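PDB 2GBW: biphenyl 2,3-Dioxygenase Beta Subunit from Sphingobium yanoikuyae, which probably serves as the NTF2-like beta subunit of an aromatic-ring-hydroxylating dioxygenase, packing against the larger partner chains that, in this family, carry the iron centres. Local coordinates for residues V90-P95 / D167-F172; E42-W47 / G76-R81. All coordinates share one frame; numbering follows the deposited sequence.

Interaction 1: V90-P95 / D167-F172; sequences VWMEDP and DKNLYF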
loop_
_atom_site.group_PDB
_atom_site.type_symbol
_atom_site.label_atom_id
_atom_site.label_comp_id
_atom_site.label_asym_id
_atom_site.label_seq_id
_atom_site.Cartn_x
_atom_site.Cartn_y
_atom_site.Cartn_z
ATOM N N VAL B 90 -17.359 8.669 -22.659
ATOM C CA VAL B 90 -16.111 8.862 -21.952
ATOM C C VAL B 90 -15.515 7.480 -21.709
ATOM O O VAL B 90 -16.039 6.697 -20.932
ATOM C CB VAL B 90 -16.348 9.596 -20.575
ATOM C CG1 VAL B 90 -15.144 9.467 -19.714
ATOM C CG2 VAL B 90 -16.663 11.076 -20.825
ATOM N N TRP B 91 -14.383 7.184 -22.340
ATOM C CA TRP B 91 -13.939 5.804 -22.391
ATOM C C TRP B 91 -13.451 5.267 -21.056
ATOM O O TRP B 91 -13.572 4.059 -20.787
ATOM C CB TRP B 91 -12.881 5.637 -23.488
ATOM C CG TRP B 91 -13.419 6.046 -24.845
ATOM C CD1 TRP B 91 -13.036 7.113 -25.589
ATOM C CD2 TRP B 91 -14.501 5.426 -25.550
ATOM N NE1 TRP B 91 -13.789 7.176 -26.755
ATOM C CE2 TRP B 91 -14.692 6.147 -26.752
ATOM C CE3 TRP B 91 -15.314 4.311 -25.292
ATOM C CZ2 TRP B 91 -15.665 5.792 -27.700
ATOM C CZ3 TRP B 91 -16.282 3.942 -26.238
ATOM C CH2 TRP B 91 -16.446 4.689 -27.427
ATOM N N MET B 92 -12.881 6.125 -20.209
ATOM C CA MET B 92 -12.552 5.699 -18.835
ATOM C C MET B 92 -13.752 5.212 -18.048
ATOM O O MET B 92 -13.580 4.416 -17.141
ATOM C CB MET B 92 -11.935 6.835 -18.001
ATOM C CG MET B 92 -10.479 6.892 -18.070
ATOM S SD MET B 92 -9.870 8.102 -16.881
ATOM C CE MET B 92 -10.148 7.290 -15.307
ATOM N N GLU B 93 -14.947 5.734 -18.355
ATOM C CA GLU B 93 -16.191 5.336 -17.725
ATOM C C GLU B 93 -16.985 4.360 -18.544
ATOM O O GLU B 93 -18.216 4.304 -18.421
ATOM C CB GLU B 93 -17.062 6.547 -17.468
ATOM C CG GLU B 93 -16.593 7.365 -16.348
ATOM C CD GLU B 93 -16.748 6.628 -15.034
ATOM O OE1 GLU B 93 -17.905 6.391 -14.585
ATOM O OE2 GLU B 93 -15.688 6.288 -14.477
ATOM N N ASP B 94 -16.301 3.581 -19.370
ATOM C CA ASP B 94 -16.961 2.496 -20.062
ATOM C C ASP B 94 -16.387 1.177 -19.528
ATOM O O ASP B 94 -15.303 0.767 -19.941
ATOM C CB ASP B 94 -16.810 2.650 -21.567
ATOM C CG ASP B 94 -17.602 1.616 -22.352
ATOM O OD1 ASP B 94 -18.443 0.941 -21.739
ATOM O OD2 ASP B 94 -17.341 1.453 -23.581
ATOM N N PRO B 95 -17.123 0.498 -18.612
ATOM C CA PRO B 95 -18.412 0.859 -18.017
ATOM C C PRO B 95 -18.215 1.800 -16.856
ATOM O O PRO B 95 -17.105 2.035 -16.460
ATOM C CB PRO B 95 -18.952 -0.472 -17.520
ATOM C CG PRO B 95 -17.657 -1.229 -17.150
ATOM C CD PRO B 95 -16.650 -0.817 -18.153
ATOM N N ASP B 167 -5.591 9.805 -6.165
ATOM C CA ASP B 167 -6.549 9.221 -7.125
ATOM C C ASP B 167 -6.277 9.921 -8.447
ATOM O O ASP B 167 -5.724 11.041 -8.441
ATOM C CB ASP B 167 -7.969 9.522 -6.621
ATOM C CG ASP B 167 -9.115 8.784 -7.339
ATOM O OD1 ASP B 167 -8.991 8.355 -8.496
ATOM O OD2 ASP B 167 -10.243 8.688 -6.696
ATOM N N LYS B 168 -6.674 9.287 -9.554
ATOM C CA LYS B 168 -6.612 9.925 -10.861
ATOM C C LYS B 168 -7.386 11.221 -10.930
ATOM O O LYS B 168 -6.997 12.125 -11.662
ATOM C CB LYS B 168 -7.183 8.979 -11.927
ATOM C CG LYS B 168 -6.265 7.817 -12.287
ATOM C CD LYS B 168 -7.079 6.827 -13.125
ATOM C CE LYS B 168 -6.147 5.782 -13.774
ATOM N NZ LYS B 168 -5.423 4.965 -12.797
ATOM N N ASN B 169 -8.517 11.308 -10.215
ATOM C CA ASN B 169 -9.365 12.488 -10.323
ATOM C C ASN B 169 -10.282 12.599 -9.127
ATOM O O ASN B 169 -10.325 11.681 -8.277
ATOM C CB ASN B 169 -10.208 12.427 -11.585
ATOM C CG ASN B 169 -11.223 11.229 -11.581
ATOM O OD1 ASN B 169 -12.204 11.182 -10.815
ATOM N ND2 ASN B 169 -10.989 10.297 -12.496
ATOM N N LEU B 170 -10.982 13.719 -9.053
ATOM C CA LEU B 170 -12.020 13.967 -8.043
ATOM C C LEU B 170 -13.336 14.235 -8.722
ATOM O O LEU B 170 -14.148 15.071 -8.235
ATOM C CB LEU B 170 -11.618 15.168 -7.130
ATOM C CG LEU B 170 -10.515 14.953 -6.110
ATOM C CD1 LEU B 170 -9.973 16.289 -5.515
ATOM C CD2 LEU B 170 -11.005 14.092 -4.957
ATOM N N TYR B 171 -13.567 13.490 -9.817
ATOM C CA TYR B 171 -14.770 13.612 -10.634
ATOM C C TYR B 171 -15.896 12.741 -10.048
ATOM O O TYR B 171 -16.357 11.759 -10.666
ATOM C CB TYR B 171 -14.519 13.302 -12.149
ATOM C CG TYR B 171 -15.417 14.141 -13.027
ATOM C CD1 TYR B 171 -16.772 13.839 -13.179
ATOM C CD2 TYR B 171 -14.971 15.328 -13.571
ATOM C CE1 TYR B 171 -17.621 14.648 -13.943
ATOM C CE2 TYR B 171 -15.785 16.124 -14.353
ATOM C CZ TYR B 171 -17.137 15.812 -14.500
ATOM O OH TYR B 171 -17.979 16.612 -15.261
ATOM N N PHE B 172 -16.360 13.173 -8.878
ATOM C CA PHE B 172 -17.593 12.645 -8.247
ATOM C C PHE B 172 -18.217 13.748 -7.449
ATOM O O PHE B 172 -17.546 14.665 -7.015
ATOM C CB PHE B 172 -17.289 11.445 -7.379
ATOM C CG PHE B 172 -16.282 11.692 -6.321
ATOM C CD1 PHE B 172 -16.663 12.214 -5.089
ATOM C CD2 PHE B 172 -14.925 11.427 -6.568
ATOM C CE1 PHE B 172 -15.711 12.434 -4.097
ATOM C CE2 PHE B 172 -13.958 11.638 -5.606
ATOM C CZ PHE B 172 -14.317 12.134 -4.384
#
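Met92 reaches across with the last atom of its side chain, CE, and rests on the aliphatic shaft of Lys168 at CD, 3.8 Å away. The methionine runs straight through chi2 (-172°) and then bends at chi3 (72°), which turns the methyl group out to meet a lysine chain crossing it at a slant. The flexible, unbranched thioether suits a place where the two backbones stay far apart, with the CA atoms of Met92 and Lys168 10.8 Å from each other. The lysine uses its methylenes here, while NZ, swung aside by the bend at chi4 (62°), forms a salt bridge with Glu132.

The same CE atom lies 4.2 Å from ND2 of Asn169, a loose van der Waals contact without a hydrogen bond. The methyl sits almost on the continuation of the Asn169 CG-ND2 bond, so the amide meets it with its nitrogen end and not with a flat face. The other branch of that amide works on its own chain: Asn169 OD1 accepts from Tyr171 N at 2.9 Å, the donor tilted somewhat out of the carbonyl plane, and also binds Arg126 NH2. Two partners on the oxygen fix the rotation of the amide and thereby where its nitrogen sits. Asparagine is well fitted to this role, being short enough to reach the backbone two residues on. The backbone of another protein chain packs on Met92, and a polar side chain of that chain on Asn169, so the contact is buried at a subunit interface.

Two loops of the NTF2-like fold thus meet here, one carrying a short 3-10 turn at residues 91-92 and the other an Asx turn at Asn169 that overlaps an inverse gamma turn centred on Tyr171.

Interaction 2: E42-W47 / G76-R81; sequences EDIHYW and GELKQR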
loop_
_atom_site.group_PDB
_atom_site.type_symbol
_atom_site.label_atom_id
_atom_site.label_comp_id
_atom_site.label_asym_id
_atom_site.label_seq_id
_atom_site.Cartn_x
_atom_site.Cartn_y
_atom_site.Cartn_z
ATOM N N GLU B 42 -31.429 26.303 -7.682
ATOM C CA GLU B 42 -30.868 27.030 -8.816
ATOM C C GLU B 42 -29.853 28.119 -8.432
ATOM O O GLU B 42 -29.087 28.549 -9.256
ATOM C CB GLU B 42 -32.005 27.621 -9.644
ATOM C CG GLU B 42 -32.755 26.552 -10.453
ATOM C CD GLU B 42 -33.429 27.110 -11.707
ATOM O OE1 GLU B 42 -34.388 27.930 -11.576
ATOM O OE2 GLU B 42 -32.990 26.708 -12.819
ATOM N N ASP B 43 -29.850 28.556 -7.173
ATOM C CA ASP B 43 -28.862 29.536 -6.698
ATOM C C ASP B 43 -27.667 28.889 -5.999
ATOM O O ASP B 43 -26.950 29.541 -5.235
ATOM C CB ASP B 43 -29.537 30.542 -5.751
ATOM C CG ASP B 43 -30.230 29.893 -4.563
ATOM O OD1 ASP B 43 -31.037 28.951 -4.783
ATOM O OD2 ASP B 43 -30.030 30.392 -3.409
ATOM N N ILE B 44 -27.447 27.613 -6.296
ATOM C CA ILE B 44 -26.379 26.814 -5.717
ATOM C C ILE B 44 -25.008 27.455 -5.910
ATOM O O ILE B 44 -24.743 28.045 -6.933
ATOM C CB ILE B 44 -26.368 25.347 -6.336
ATOM C CG1 ILE B 44 -25.313 24.467 -5.671
ATOM C CG2 ILE B 44 -26.164 25.333 -7.847
ATOM C CD1 ILE B 44 -25.489 24.258 -4.226
ATOM N N HIS B 45 -24.169 27.353 -4.893
ATOM C CA HIS B 45 -22.716 27.482 -5.053
ATOM C C HIS B 45 -22.143 26.215 -4.491
ATOM O O HIS B 45 -22.337 25.916 -3.330
ATOM C CB HIS B 45 -22.169 28.693 -4.309
ATOM C CG HIS B 45 -20.691 28.887 -4.487
ATOM N ND1 HIS B 45 -19.863 29.251 -3.446
ATOM C CD2 HIS B 45 -19.901 28.715 -5.563
ATOM C CE1 HIS B 45 -18.619 29.316 -3.890
ATOM N NE2 HIS B 45 -18.612 28.979 -5.167
ATOM N N TYR B 46 -21.404 25.493 -5.336
ATOM C CA TYR B 46 -20.851 24.209 -5.020
ATOM C C TYR B 46 -19.343 24.410 -5.058
ATOM O O TYR B 46 -18.789 24.717 -6.107
ATOM C CB TYR B 46 -21.332 23.239 -6.083
ATOM C CG TYR B 46 -21.002 21.809 -5.853
ATOM C CD1 TYR B 46 -19.712 21.366 -6.068
ATOM C CD2 TYR B 46 -21.970 20.880 -5.429
ATOM C CE1 TYR B 46 -19.380 20.057 -5.917
ATOM C CE2 TYR B 46 -21.621 19.528 -5.239
ATOM C CZ TYR B 46 -20.335 19.140 -5.495
ATOM O OH TYR B 46 -19.934 17.822 -5.336
ATOM N N TRP B 47 -18.698 24.291 -3.896
ATOM C CA TRP B 47 -17.357 24.820 -3.666
ATOM C C TRP B 47 -16.475 23.830 -2.894
ATOM O O TRP B 47 -16.846 23.368 -1.840
ATOM C CB TRP B 47 -17.484 26.140 -2.937
ATOM C CG TRP B 47 -16.248 26.828 -2.584
ATOM C CD1 TRP B 47 -15.082 26.836 -3.277
ATOM C CD2 TRP B 47 -16.053 27.622 -1.432
ATOM N NE1 TRP B 47 -14.154 27.605 -2.613
ATOM C CE2 TRP B 47 -14.744 28.117 -1.482
ATOM C CE3 TRP B 47 -16.891 27.991 -0.363
ATOM C CZ2 TRP B 47 -14.219 28.925 -0.480
ATOM C CZ3 TRP B 47 -16.367 28.800 0.640
ATOM C CH2 TRP B 47 -15.034 29.249 0.557
ATOM N N GLY B 76 -25.513 26.322 -13.709
ATOM C CA GLY B 76 -25.136 26.030 -15.109
ATOM C C GLY B 76 -23.843 25.239 -15.280
ATOM O O GLY B 76 -23.672 24.429 -16.213
ATOM N N GLU B 77 -22.898 25.514 -14.394
ATOM C CA GLU B 77 -21.614 24.838 -14.397
ATOM C C GLU B 77 -21.747 23.426 -13.814
ATOM O O GLU B 77 -21.142 22.505 -14.297
ATOM C CB GLU B 77 -20.600 25.694 -13.644
ATOM C CG GLU B 77 -20.245 26.935 -14.456
ATOM C CD GLU B 77 -19.768 28.127 -13.644
ATOM O OE1 GLU B 77 -19.856 28.081 -12.404
ATOM O OE2 GLU B 77 -19.282 29.116 -14.277
ATOM N N LEU B 78 -22.589 23.250 -12.792
ATOM C CA LEU B 78 -22.941 21.920 -12.348
ATOM C C LEU B 78 -23.652 21.104 -13.455
ATOM O O LEU B 78 -23.386 19.924 -13.622
ATOM C CB LEU B 78 -23.822 22.006 -11.087
ATOM C CG LEU B 78 -23.492 21.164 -9.886
ATOM C CD1 LEU B 78 -21.931 21.074 -9.573
ATOM C CD2 LEU B 78 -24.334 21.667 -8.693
ATOM N N LYS B 79 -24.591 21.730 -14.176
ATOM C CA LYS B 79 -25.293 21.066 -15.267
ATOM C C LYS B 79 -24.293 20.546 -16.280
ATOM O O LYS B 79 -24.409 19.421 -16.765
ATOM C CB LYS B 79 -26.244 22.062 -15.951
ATOM C CG LYS B 79 -27.270 21.436 -16.887
ATOM C CD LYS B 79 -28.421 22.430 -17.134
ATOM C CE LYS B 79 -29.779 21.786 -17.081
ATOM N NZ LYS B 79 -30.121 21.056 -18.333
ATOM N N GLN B 80 -23.309 21.386 -16.583
ATOM C CA GLN B 80 -22.238 21.046 -17.533
ATOM C C GLN B 80 -21.463 19.845 -17.029
ATOM O O GLN B 80 -21.235 18.905 -17.765
ATOM C CB GLN B 80 -21.329 22.275 -17.737
ATOM C CG GLN B 80 -20.185 22.115 -18.692
ATOM C CD GLN B 80 -19.028 23.084 -18.367
ATOM O OE1 GLN B 80 -17.901 22.662 -18.271
ATOM N NE2 GLN B 80 -19.344 24.363 -18.101
ATOM N N ARG B 81 -21.070 19.869 -15.758
ATOM C CA ARG B 81 -20.377 18.720 -15.186
ATOM C C ARG B 81 -21.213 17.447 -15.252
ATOM O O ARG B 81 -20.702 16.408 -15.532
ATOM C CB ARG B 81 -20.004 19.011 -13.743
ATOM C CG ARG B 81 -18.769 19.927 -13.611
ATOM C CD ARG B 81 -18.516 20.210 -12.150
ATOM N NE ARG B 81 -17.238 20.888 -11.875
ATOM C CZ ARG B 81 -16.037 20.303 -12.004
ATOM N NH1 ARG B 81 -15.946 19.055 -12.373
ATOM N NH2 ARG B 81 -14.934 20.981 -11.719
#
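Leu78 lays one methyl group, CD1, over a face of the Tyr46 ring, 4.2 Å from the ring centroid and 20° off the ring normal. The methyl is displaced from the centroid toward the CG end of the ring, and its nearest ring atom is Tyr46 CG at 3.9 Å. Leucine and tyrosine side chains cross at about a right angle, and both leucine methyls lie on the same side of the ring, Leu78 CD2 farther out, 4.1 Å from Tyr46 CD2.

Leu78 CD2 also meets CG2 of Ile44, two residues earlier and pointing to the same side, at 4.2 Å. These side chains again cross nearly perpendicularly, and the isoleucine uses its short branch, while CG1 stands anti to the backbone N (chi1 -176°). CD1 thus lies on the tyrosine, while CD2 is shared between tyrosine and isoleucine; the leucine chi1 of -131° departs from the staggered positions. Between the two, His45 starts off away from the helix, and its NE2 bonds to Asn72 OD1. His45 binds zinc in a crystal structure of this protein, though no zinc is bound to this chain here.

The branched leucine suits its place by presenting two methyls to the strand, and tyrosine by offering them a flat apolar face while its OH reaches the backbone N of Cys174. Trp35 and Leu36 of helix 32-38 also touch the leucine, and the tyrosine ring packs edge-to-face with Tyr71.

No hydrogen bond or charge pair crosses between the segments. Helix 75-84 is held on strand 44-49 here by dispersion and a weak CH-pi contact, which suggests that shape fit and exclusion of water, rather than directed bonds, account for the union of helix and sheet at this point.

In the fold
Interactions 1 and 2 have centres about 20 Å apart, yet the C-terminal segment joins them directly. Tyr171 OH of 167-172 lies 2.7 Å from Arg81 O of helix 75-84, a probable hydrogen bond, and Phe172 O packs 4.3 Å from Tyr46 OH. Along the sequence, interaction 2 closes before interaction 1 opens; the tail then returns past the sheet toward the helix. Each also relates to a different zinc-binding histidine, without metal in this chain: His45 belongs to 42-47, and the Asn169 side chain is about 7 Å from that of His136. Each contact adjoins a chain of another protein: Leu170 bonds to one through its backbone, Glu77 and Arg81 through their side chains.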